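Local coordinates for protein MS5a (Brassica napus, PDB 6L77) that is of uncertain molecular function but is linked to meiosis, carries cystatin-like folds and appears to enhance papain activity, at residues Tyr17-Tyr25 against Val68-Arg76; Asn32-Tyr41 against Asn53-Pro61. All coordinates share one frame; numbering follows the deposited sequence.

Interaction 1 of 2, residues Tyr17-Tyr25 against Val68-Arg76; sequences YATVGLHRY and VFETNVDQR
Tyr-17 and Gln-75 meet at one end of this helix-on-strand contact, where the phenol OH donates a hydrogen bond to Gln-75 OE1 over 2.7 Å. The amide oxygen lies at the edge of the ring, near its plane, while the amide plane itself is turned 64° from the ring, and the phenol oxygen is tilted out of the carbonyl plane. Gln-75 brings its amide to the phenol OH with CG anti to the backbone N and the chain extended beyond; its OE1 also accepts from Arg-152 and its NE2 donates to Pro-49 O, so the amide is gripped at both ends and its rotation is fixed. Over one face of the same phenol sits Val-73, its CG1 3.8 Å from the ring centroid and almost on the ring normal, a CH-pi contact.

Midway, Gly-21 lets the helix come close: its CA is 3.6 Å from Thr-71 OG1, a buried hydroxyl with no hydrogen-bond partner in the model. Thr-71 CG2 fits beside it, 3.6 Å from Tyr-17 O.

At the other end the helix covers one face of Phe-69 and meets its edge. Leu-22 CD2 sits over the centre of the ring, 3.8 Å from the centroid. The ring's edge points at the face of Tyr-25 in a T-shaped stack, with centroids 5.5 Å apart and planes at 86°. Tyr-25 CB, placed by the helix backbone, lies 3.6 Å from Phe-69 CZ.

Alternate residues of strand 65-75 thus pack against helix 12-29, the helix laid over an antiparallel sheet that characterises the cystatin-like fold.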
loop_
_atom_site.group_PDB
_atom_site.type_symbol
_atom_site.label_atom_id
_atom_site.label_comp_id
_atom_site.label_asym_id
_atom_site.label_seq_id
_atom_site.Cartn_x
_atom_site.Cartn_y
_atom_site.Cartn_z
ATOM N N TYR A 17 7.634 1.931 -4.219
ATOM C CA TYR A 17 8.109 0.698 -3.590
ATOM C C TYR A 17 9.046 0.988 -2.424
ATOM O O TYR A 17 9.041 0.258 -1.425
ATOM C CB TYR A 17 8.795 -0.206 -4.617
ATOM C CG TYR A 17 7.809 -0.881 -5.533
ATOM C CD1 TYR A 17 6.473 -0.989 -5.168
ATOM C CD2 TYR A 17 8.196 -1.404 -6.763
ATOM C CE1 TYR A 17 5.539 -1.601 -6.001
ATOM C CE2 TYR A 17 7.261 -2.028 -7.609
ATOM C CZ TYR A 17 5.939 -2.116 -7.214
ATOM O OH TYR A 17 5.001 -2.721 -8.021
ATOM N N ALA A 18 9.866 2.035 -2.529
ATOM C CA ALA A 18 10.656 2.444 -1.366
ATOM C C ALA A 18 9.754 2.797 -0.184
ATOM O O ALA A 18 10.050 2.461 0.970
ATOM C CB ALA A 18 11.536 3.637 -1.722
ATOM N N THR A 19 8.658 3.495 -0.450
ATOM C CA THR A 19 7.762 3.880 0.631
ATOM C C THR A 19 7.024 2.668 1.194
ATOM O O THR A 19 6.763 2.602 2.401
ATOM C CB THR A 19 6.792 4.938 0.110
ATOM O OG1 THR A 19 7.549 5.998 -0.473
ATOM C CG2 THR A 19 5.903 5.487 1.226
ATOM N N VAL A 20 6.701 1.695 0.343
ATOM C CA VAL A 20 6.143 0.436 0.834
ATOM C C VAL A 20 7.125 -0.249 1.776
ATOM O O VAL A 20 6.735 -0.778 2.827
ATOM C CB VAL A 20 5.773 -0.480 -0.345
ATOM C CG1 VAL A 20 5.453 -1.902 0.155
ATOM C CG2 VAL A 20 4.592 0.097 -1.098
ATOM N N GLY A 21 8.408 -0.280 1.403
ATOM C CA GLY A 21 9.395 -0.883 2.281
ATOM C C GLY A 21 9.472 -0.181 3.624
ATOM O O GLY A 21 9.572 -0.829 4.664
ATOM N N LEU A 22 9.461 1.157 3.615
ATOM C CA LEU A 22 9.471 1.882 4.883
ATOM C C LEU A 22 8.207 1.607 5.686
ATOM O O LEU A 22 8.258 1.528 6.920
ATOM C CB LEU A 22 9.630 3.378 4.624
ATOM C CG LEU A 22 11.021 3.764 4.106
ATOM C CD1 LEU A 22 11.015 5.214 3.771
ATOM C CD2 LEU A 22 12.072 3.487 5.173
ATOM N N HIS A 23 7.069 1.456 4.994
ATOM C CA HIS A 23 5.804 1.090 5.637
ATOM C C HIS A 23 5.917 -0.251 6.364
ATOM O O HIS A 23 5.499 -0.386 7.521
ATOM C CB HIS A 23 4.712 1.065 4.549
ATOM C CG HIS A 23 3.478 0.286 4.888
ATOM N ND1 HIS A 23 2.770 0.452 6.061
ATOM C CD2 HIS A 23 2.789 -0.629 4.161
ATOM C CE1 HIS A 23 1.713 -0.348 6.053
ATOM N NE2 HIS A 23 1.700 -1.012 4.908
ATOM N N ARG A 24 6.465 -1.260 5.697
ATOM C CA ARG A 24 6.610 -2.574 6.324
ATOM C C ARG A 24 7.503 -2.489 7.554
ATOM O O ARG A 24 7.135 -2.961 8.638
ATOM C CB ARG A 24 7.173 -3.572 5.300
ATOM C CG ARG A 24 7.540 -4.946 5.879
ATOM C CD ARG A 24 7.933 -5.929 4.789
ATOM N NE ARG A 24 8.242 -7.257 5.334
ATOM C CZ ARG A 24 9.458 -7.655 5.690
ATOM N NH1 ARG A 24 10.495 -6.843 5.552
ATOM N NH2 ARG A 24 9.644 -8.876 6.172
ATOM N N TYR A 25 8.662 -1.843 7.415
ATOM C CA TYR A 25 9.585 -1.693 8.542
ATOM C C TYR A 25 8.955 -0.906 9.686
ATOM O O TYR A 25 8.984 -1.337 10.844
ATOM C CB TYR A 25 10.867 -0.994 8.076
ATOM C CG TYR A 25 11.911 -0.892 9.151
ATOM C CD1 TYR A 25 12.777 -1.955 9.408
ATOM C CD2 TYR A 25 12.038 0.267 9.913
ATOM C CE1 TYR A 25 13.746 -1.862 10.401
ATOM C CE2 TYR A 25 13.000 0.367 10.906
ATOM C CZ TYR A 25 13.848 -0.700 11.141
ATOM O OH TYR A 25 14.811 -0.609 12.122
ATOM N N VAL A 68 20.894 4.301 5.634
ATOM C CA VAL A 68 20.759 3.638 4.348
ATOM C C VAL A 68 19.973 2.349 4.551
ATOM O O VAL A 68 20.164 1.603 5.523
ATOM C CB VAL A 68 22.135 3.425 3.684
ATOM C CG1 VAL A 68 23.088 2.673 4.599
ATOM C CG2 VAL A 68 21.975 2.745 2.318
ATOM N N PHE A 69 19.067 2.099 3.623
ATOM C CA PHE A 69 17.959 1.178 3.799
ATOM C C PHE A 69 17.801 0.395 2.502
ATOM O O PHE A 69 17.927 0.978 1.422
ATOM C CB PHE A 69 16.705 2.006 4.115
ATOM C CG PHE A 69 15.536 1.221 4.613
ATOM C CD1 PHE A 69 15.369 1.009 5.968
ATOM C CD2 PHE A 69 14.572 0.751 3.733
ATOM C CE1 PHE A 69 14.283 0.315 6.447
ATOM C CE2 PHE A 69 13.470 0.047 4.192
ATOM C CZ PHE A 69 13.320 -0.169 5.557
ATOM N N GLU A 70 17.543 -0.911 2.606
ATOM C CA GLU A 70 17.340 -1.770 1.439
ATOM C C GLU A 70 15.889 -2.241 1.393
ATOM O O GLU A 70 15.332 -2.638 2.422
ATOM C CB GLU A 70 18.296 -2.962 1.498
ATOM C CG GLU A 70 18.095 -4.003 0.430
ATOM C CD GLU A 70 19.160 -5.080 0.492
ATOM O OE1 GLU A 70 19.747 -5.271 1.577
ATOM O OE2 GLU A 70 19.420 -5.724 -0.543
ATOM N N THR A 71 15.265 -2.160 0.215
ATOM C CA THR A 71 13.917 -2.690 -0.008
ATOM C C THR A 71 13.959 -3.581 -1.241
ATOM O O THR A 71 14.496 -3.169 -2.272
ATOM C CB THR A 71 12.881 -1.560 -0.227
ATOM O OG1 THR A 71 12.771 -0.742 0.952
ATOM C CG2 THR A 71 11.507 -2.137 -0.526
ATOM N N ASN A 72 13.396 -4.790 -1.147
ATOM C CA ASN A 72 13.280 -5.692 -2.296
ATOM C C ASN A 72 11.806 -5.997 -2.544
ATOM O O ASN A 72 11.092 -6.397 -1.619
ATOM C CB ASN A 72 14.032 -7.008 -2.072
ATOM C CG ASN A 72 15.546 -6.845 -2.124
ATOM O OD1 ASN A 72 16.080 -5.730 -2.117
ATOM N ND2 ASN A 72 16.243 -7.967 -2.159
ATOM N N VAL A 73 11.358 -5.813 -3.784
ATOM C CA VAL A 73 9.966 -6.042 -4.176
ATOM C C VAL A 73 9.959 -6.879 -5.443
ATOM O O VAL A 73 10.696 -6.571 -6.389
ATOM C CB VAL A 73 9.199 -4.725 -4.416
ATOM C CG1 VAL A 73 7.870 -4.997 -5.156
ATOM C CG2 VAL A 73 8.927 -4.008 -3.100
ATOM N N ASP A 74 9.144 -7.937 -5.462
ATOM C CA ASP A 74 8.848 -8.677 -6.686
ATOM C C ASP A 74 7.496 -8.221 -7.216
ATOM O O ASP A 74 6.518 -8.181 -6.468
ATOM C CB ASP A 74 8.826 -10.185 -6.444
ATOM C CG ASP A 74 10.220 -10.778 -6.312
ATOM O OD1 ASP A 74 11.211 -10.048 -6.505
ATOM O OD2 ASP A 74 10.319 -11.979 -6.005
ATOM N N GLN A 75 7.443 -7.890 -8.501
ATOM C CA GLN A 75 6.275 -7.280 -9.118
ATOM C C GLN A 75 5.711 -8.230 -10.160
ATOM O O GLN A 75 6.461 -8.777 -10.974
ATOM C CB GLN A 75 6.653 -5.937 -9.756
ATOM C CG GLN A 75 5.591 -5.296 -10.636
ATOM C CD GLN A 75 6.040 -3.928 -11.158
ATOM O OE1 GLN A 75 5.650 -2.889 -10.626
ATOM N NE2 GLN A 75 6.868 -3.930 -12.194
ATOM N N ARG A 76 4.393 -8.433 -10.134
ATOM C CA ARG A 76 3.764 -9.400 -11.021
ATOM C C ARG A 76 2.778 -8.781 -11.997
ATOM O O ARG A 76 2.240 -9.503 -12.840
ATOM C CB ARG A 76 3.053 -10.496 -10.213
ATOM C CG ARG A 76 3.992 -11.385 -9.420
ATOM C CD ARG A 76 3.217 -12.304 -8.477
ATOM N NE ARG A 76 2.595 -11.574 -7.366
ATOM C CZ ARG A 76 3.229 -11.251 -6.245
ATOM N NH1 ARG A 76 4.507 -11.582 -6.088
ATOM N NH2 ARG A 76 2.595 -10.596 -5.283
#

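Interaction 2 of 2, residues Asn32-Tyr41 against Asn53-Pro61; sequences NLYLHKIEKY and NITLIAEDP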
loop_
_atom_site.group_PDB
_atom_site.type_symbol
_atom_site.label_atom_id
_atom_site.label_comp_id
_atom_site.label_asym_id
_atom_site.label_seq_id
_atom_site.Cartn_x
_atom_site.Cartn_y
_atom_site.Cartn_z
ATOM N N ASN A 32 9.400 5.589 12.871
ATOM C CA ASN A 32 8.928 6.672 12.001
ATOM C C ASN A 32 10.086 7.095 11.098
ATOM O O ASN A 32 10.628 8.199 11.207
ATOM C CB ASN A 32 8.404 7.862 12.808
ATOM C CG ASN A 32 7.068 7.579 13.436
ATOM O OD1 ASN A 32 6.031 7.749 12.804
ATOM N ND2 ASN A 32 7.084 7.101 14.668
ATOM N N LEU A 33 10.498 6.186 10.219
ATOM C CA LEU A 33 11.496 6.518 9.216
ATOM C C LEU A 33 10.799 7.075 7.983
ATOM O O LEU A 33 9.784 6.533 7.532
ATOM C CB LEU A 33 12.323 5.293 8.822
ATOM C CG LEU A 33 13.145 4.602 9.905
ATOM C CD1 LEU A 33 13.984 3.527 9.223
ATOM C CD2 LEU A 33 14.031 5.594 10.628
ATOM N N TYR A 34 11.358 8.149 7.436
ATOM C CA TYR A 34 10.787 8.811 6.273
ATOM C C TYR A 34 11.757 8.733 5.104
ATOM O O TYR A 34 12.977 8.766 5.284
ATOM C CB TYR A 34 10.464 10.279 6.572
ATOM C CG TYR A 34 9.512 10.452 7.725
ATOM C CD1 TYR A 34 8.185 10.043 7.622
ATOM C CD2 TYR A 34 9.938 11.018 8.917
ATOM C CE1 TYR A 34 7.303 10.197 8.695
ATOM C CE2 TYR A 34 9.056 11.180 9.994
ATOM C CZ TYR A 34 7.753 10.774 9.868
ATOM O OH TYR A 34 6.893 10.939 10.935
ATOM N N LEU A 35 11.205 8.643 3.898
ATOM C CA LEU A 35 12.051 8.569 2.716
ATOM C C LEU A 35 12.759 9.899 2.501
ATOM O O LEU A 35 12.124 10.956 2.422
ATOM C CB LEU A 35 11.213 8.200 1.487
ATOM C CG LEU A 35 11.967 8.217 0.163
ATOM C CD1 LEU A 35 13.093 7.166 0.178
ATOM C CD2 LEU A 35 11.001 7.978 -1.007
ATOM N N HIS A 36 14.084 9.852 2.410
ATOM C CA HIS A 36 14.854 11.042 2.089
ATOM C C HIS A 36 15.233 11.080 0.613
ATOM O O HIS A 36 14.972 12.073 -0.068
ATOM C CB HIS A 36 16.107 11.111 2.972
ATOM C CG HIS A 36 17.040 12.229 2.616
ATOM N ND1 HIS A 36 16.712 13.558 2.781
ATOM C CD2 HIS A 36 18.297 12.211 2.118
ATOM C CE1 HIS A 36 17.726 14.311 2.392
ATOM N NE2 HIS A 36 18.698 13.519 1.977
ATOM N N LYS A 37 15.848 10.015 0.100
ATOM C CA LYS A 37 16.147 9.948 -1.324
ATOM C C LYS A 37 16.383 8.497 -1.708
ATOM O O LYS A 37 16.660 7.648 -0.860
ATOM C CB LYS A 37 17.377 10.786 -1.689
ATOM C CG LYS A 37 18.672 10.218 -1.149
ATOM C CD LYS A 37 19.869 11.126 -1.440
ATOM C CE LYS A 37 20.125 11.276 -2.925
ATOM N NZ LYS A 37 20.718 10.045 -3.517
ATOM N N ILE A 38 16.279 8.231 -3.006
ATOM C CA ILE A 38 16.702 6.952 -3.578
ATOM C C ILE A 38 18.144 7.105 -4.051
ATOM O O ILE A 38 18.450 8.023 -4.813
ATOM C CB ILE A 38 15.797 6.546 -4.756
ATOM C CG1 ILE A 38 14.307 6.620 -4.390
ATOM C CG2 ILE A 38 16.232 5.168 -5.313
ATOM C CD1 ILE A 38 13.868 5.612 -3.393
ATOM N N GLU A 39 19.030 6.206 -3.612
ATOM C CA GLU A 39 20.418 6.221 -4.068
ATOM C C GLU A 39 20.605 5.425 -5.351
ATOM O O GLU A 39 21.318 5.856 -6.263
ATOM C CB GLU A 39 21.347 5.636 -2.996
ATOM C CG GLU A 39 21.602 6.529 -1.810
ATOM C CD GLU A 39 22.779 7.467 -2.014
ATOM O OE1 GLU A 39 23.264 7.585 -3.159
ATOM O OE2 GLU A 39 23.223 8.085 -1.023
ATOM N N LYS A 40 20.015 4.243 -5.422
ATOM C CA LYS A 40 20.187 3.416 -6.605
ATOM C C LYS A 40 19.159 2.307 -6.539
ATOM O O LYS A 40 18.616 2.012 -5.474
ATOM C CB LYS A 40 21.590 2.822 -6.701
ATOM C CG LYS A 40 21.984 1.937 -5.543
ATOM C CD LYS A 40 23.092 0.978 -5.991
ATOM C CE LYS A 40 23.656 0.186 -4.825
ATOM N NZ LYS A 40 24.539 -0.921 -5.286
ATOM N N TYR A 41 18.881 1.713 -7.697
ATOM C CA TYR A 41 18.049 0.525 -7.700
ATOM C C TYR A 41 18.507 -0.377 -8.831
ATOM O O TYR A 41 19.145 0.075 -9.791
ATOM C CB TYR A 41 16.552 0.860 -7.818
ATOM C CG TYR A 41 16.154 1.566 -9.107
ATOM C CD1 TYR A 41 16.261 2.934 -9.225
ATOM C CD2 TYR A 41 15.658 0.852 -10.193
ATOM C CE1 TYR A 41 15.878 3.581 -10.371
ATOM C CE2 TYR A 41 15.280 1.493 -11.349
ATOM C CZ TYR A 41 15.396 2.866 -11.423
ATOM O OH TYR A 41 15.042 3.534 -12.563
ATOM N N ASN A 53 15.455 -4.086 -6.465
ATOM C CA ASN A 53 16.303 -4.049 -5.277
ATOM C C ASN A 53 16.713 -2.597 -5.135
ATOM O O ASN A 53 17.513 -2.100 -5.932
ATOM C CB ASN A 53 17.505 -4.982 -5.426
ATOM C CG ASN A 53 18.548 -4.813 -4.313
ATOM O OD1 ASN A 53 18.282 -4.239 -3.255
ATOM N ND2 ASN A 53 19.751 -5.314 -4.563
ATOM N N ILE A 54 16.136 -1.913 -4.149
ATOM C CA ILE A 54 16.227 -0.465 -4.026
ATOM C C ILE A 54 17.070 -0.142 -2.801
ATOM O O ILE A 54 16.818 -0.670 -1.708
ATOM C CB ILE A 54 14.834 0.174 -3.896
ATOM C CG1 ILE A 54 13.967 -0.196 -5.089
ATOM C CG2 ILE A 54 14.943 1.701 -3.727
ATOM C CD1 ILE A 54 12.462 0.067 -4.828
ATOM N N THR A 55 18.056 0.724 -2.984
ATOM C CA THR A 55 18.845 1.261 -1.887
ATOM C C THR A 55 18.406 2.702 -1.675
ATOM O O THR A 55 18.509 3.531 -2.586
ATOM C CB THR A 55 20.339 1.183 -2.205
ATOM O OG1 THR A 55 20.695 -0.179 -2.482
ATOM C CG2 THR A 55 21.167 1.718 -1.027
ATOM N N LEU A 56 17.894 3.000 -0.488
ATOM C CA LEU A 56 17.355 4.324 -0.222
ATOM C C LEU A 56 17.939 4.855 1.077
ATOM O O LEU A 56 18.473 4.101 1.893
ATOM C CB LEU A 56 15.825 4.299 -0.134
ATOM C CG LEU A 56 15.283 3.316 0.908
ATOM C CD1 LEU A 56 14.367 4.031 1.872
ATOM C CD2 LEU A 56 14.573 2.113 0.276
ATOM N N ILE A 57 17.837 6.172 1.247
ATOM C CA ILE A 57 18.217 6.844 2.480
ATOM C C ILE A 57 16.931 7.234 3.184
ATOM O O ILE A 57 16.067 7.881 2.581
ATOM C CB ILE A 57 19.088 8.085 2.217
ATOM C CG1 ILE A 57 20.273 7.726 1.313
ATOM C CG2 ILE A 57 19.541 8.687 3.536
ATOM C CD1 ILE A 57 21.106 6.588 1.836
ATOM N N ALA A 58 16.783 6.801 4.431
ATOM C CA ALA A 58 15.664 7.203 5.270
ATOM C C ALA A 58 16.139 8.217 6.300
ATOM O O ALA A 58 17.260 8.113 6.811
ATOM C CB ALA A 58 15.042 6.000 5.983
ATOM N N GLU A 59 15.287 9.192 6.605
ATOM C CA GLU A 59 15.555 10.138 7.680
ATOM C C GLU A 59 14.867 9.663 8.955
ATOM O O GLU A 59 13.702 9.241 8.932
ATOM C CB GLU A 59 15.080 11.555 7.321
ATOM C CG GLU A 59 15.387 12.557 8.448
ATOM C CD GLU A 59 15.149 14.028 8.077
ATOM O OE1 GLU A 59 14.645 14.330 6.971
ATOM O OE2 GLU A 59 15.489 14.888 8.911
ATOM N N ASP A 60 15.596 9.743 10.074
ATOM C CA ASP A 60 15.074 9.417 11.400
ATOM C C ASP A 60 15.139 10.678 12.254
ATOM O O ASP A 60 16.176 10.969 12.867
ATOM C CB ASP A 60 15.877 8.282 12.042
ATOM C CG ASP A 60 15.509 8.048 13.507
ATOM O OD1 ASP A 60 14.438 8.515 13.956
ATOM O OD2 ASP A 60 16.320 7.418 14.219
ATOM N N PRO A 61 14.057 11.452 12.323
ATOM C CA PRO A 61 14.116 12.730 13.051
ATOM C C PRO A 61 14.342 12.570 14.541
ATOM O O PRO A 61 14.740 13.542 15.191
ATOM C CB PRO A 61 12.745 13.361 12.761
ATOM C CG PRO A 61 12.317 12.727 11.428
ATOM C CD PRO A 61 12.812 11.301 11.545
HETATM O O HOH W 1 11.989 8.652 13.707
HETATM O O HOH W 2 14.398 14.153 4.218
#
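A beta hairpin built from strands 34-45 and 49-60 carries this contact, and two classic beta bulges interrupt its antiparallel pairing. In the first, His-36 and Lys-37 both face Ile-57, whose O accepts from His-36 N at 2.8 Å and from Lys-37 N at 3.3 Å; in the second, Glu-39 and Lys-40 share Thr-55 O in the same way. Ile-57 N answers with a nearly straight bond to Lys-37 O (2.8 Å, 174°).

Ile-57 is clasped by side chains of the opposite strand. Glu-39 folds over it, its bend at chi2 (-88°) bringing CG to 3.6 Å from Ile-57 CG1, while Lys-37 CG runs alongside. Lys-37 NZ and Glu-39 OE1 form a salt bridge within their strand. On the face that carries Ile-38, Leu-56 and Ile-54, Ile-38 CD1 meets Leu-56 CB at 4.0 Å. Leu-35 starts out pointing away, but its end turns back and CD1 touches Leu-56 CD1. Toward the start of strand 34-41, one water bridges His-36 ND1 and Glu-59 OE1, and Pro-61 CG lies at the edge of the Tyr-34 ring.

Strand 34-45 is an outermost strand of the sheet within this chain; strand 49-60 pairs onward with 65-75, and Leu-35, Ile-38 and Ile-54 lie against helix 12-29.

Interaction 1 and interaction 2 have centres about 10 Å apart and both reach the same antiparallel sheet in this C-terminal part of MS5. Strands 49-60 and 65-75 are neighbours in it, and the seam between the contacts is backbone pairing: Phe-69 N lies 2.7 Å from Leu-56 O and Ile-54 N lies 2.8 Å from Thr-71 O, both probable hydrogen bonds. Helix 12-29 spans the two: Tyr-17 touches Ile-54 as well as Val-73, and Tyr-25 touches Leu-33 besides Phe-69. In chain order the helix leads into the hairpin, whose second strand turns back into 65-75. Interaction 1 is buried, whereas interaction 2 lies at the sheet's edge, its centre about 17 Å from the chain's.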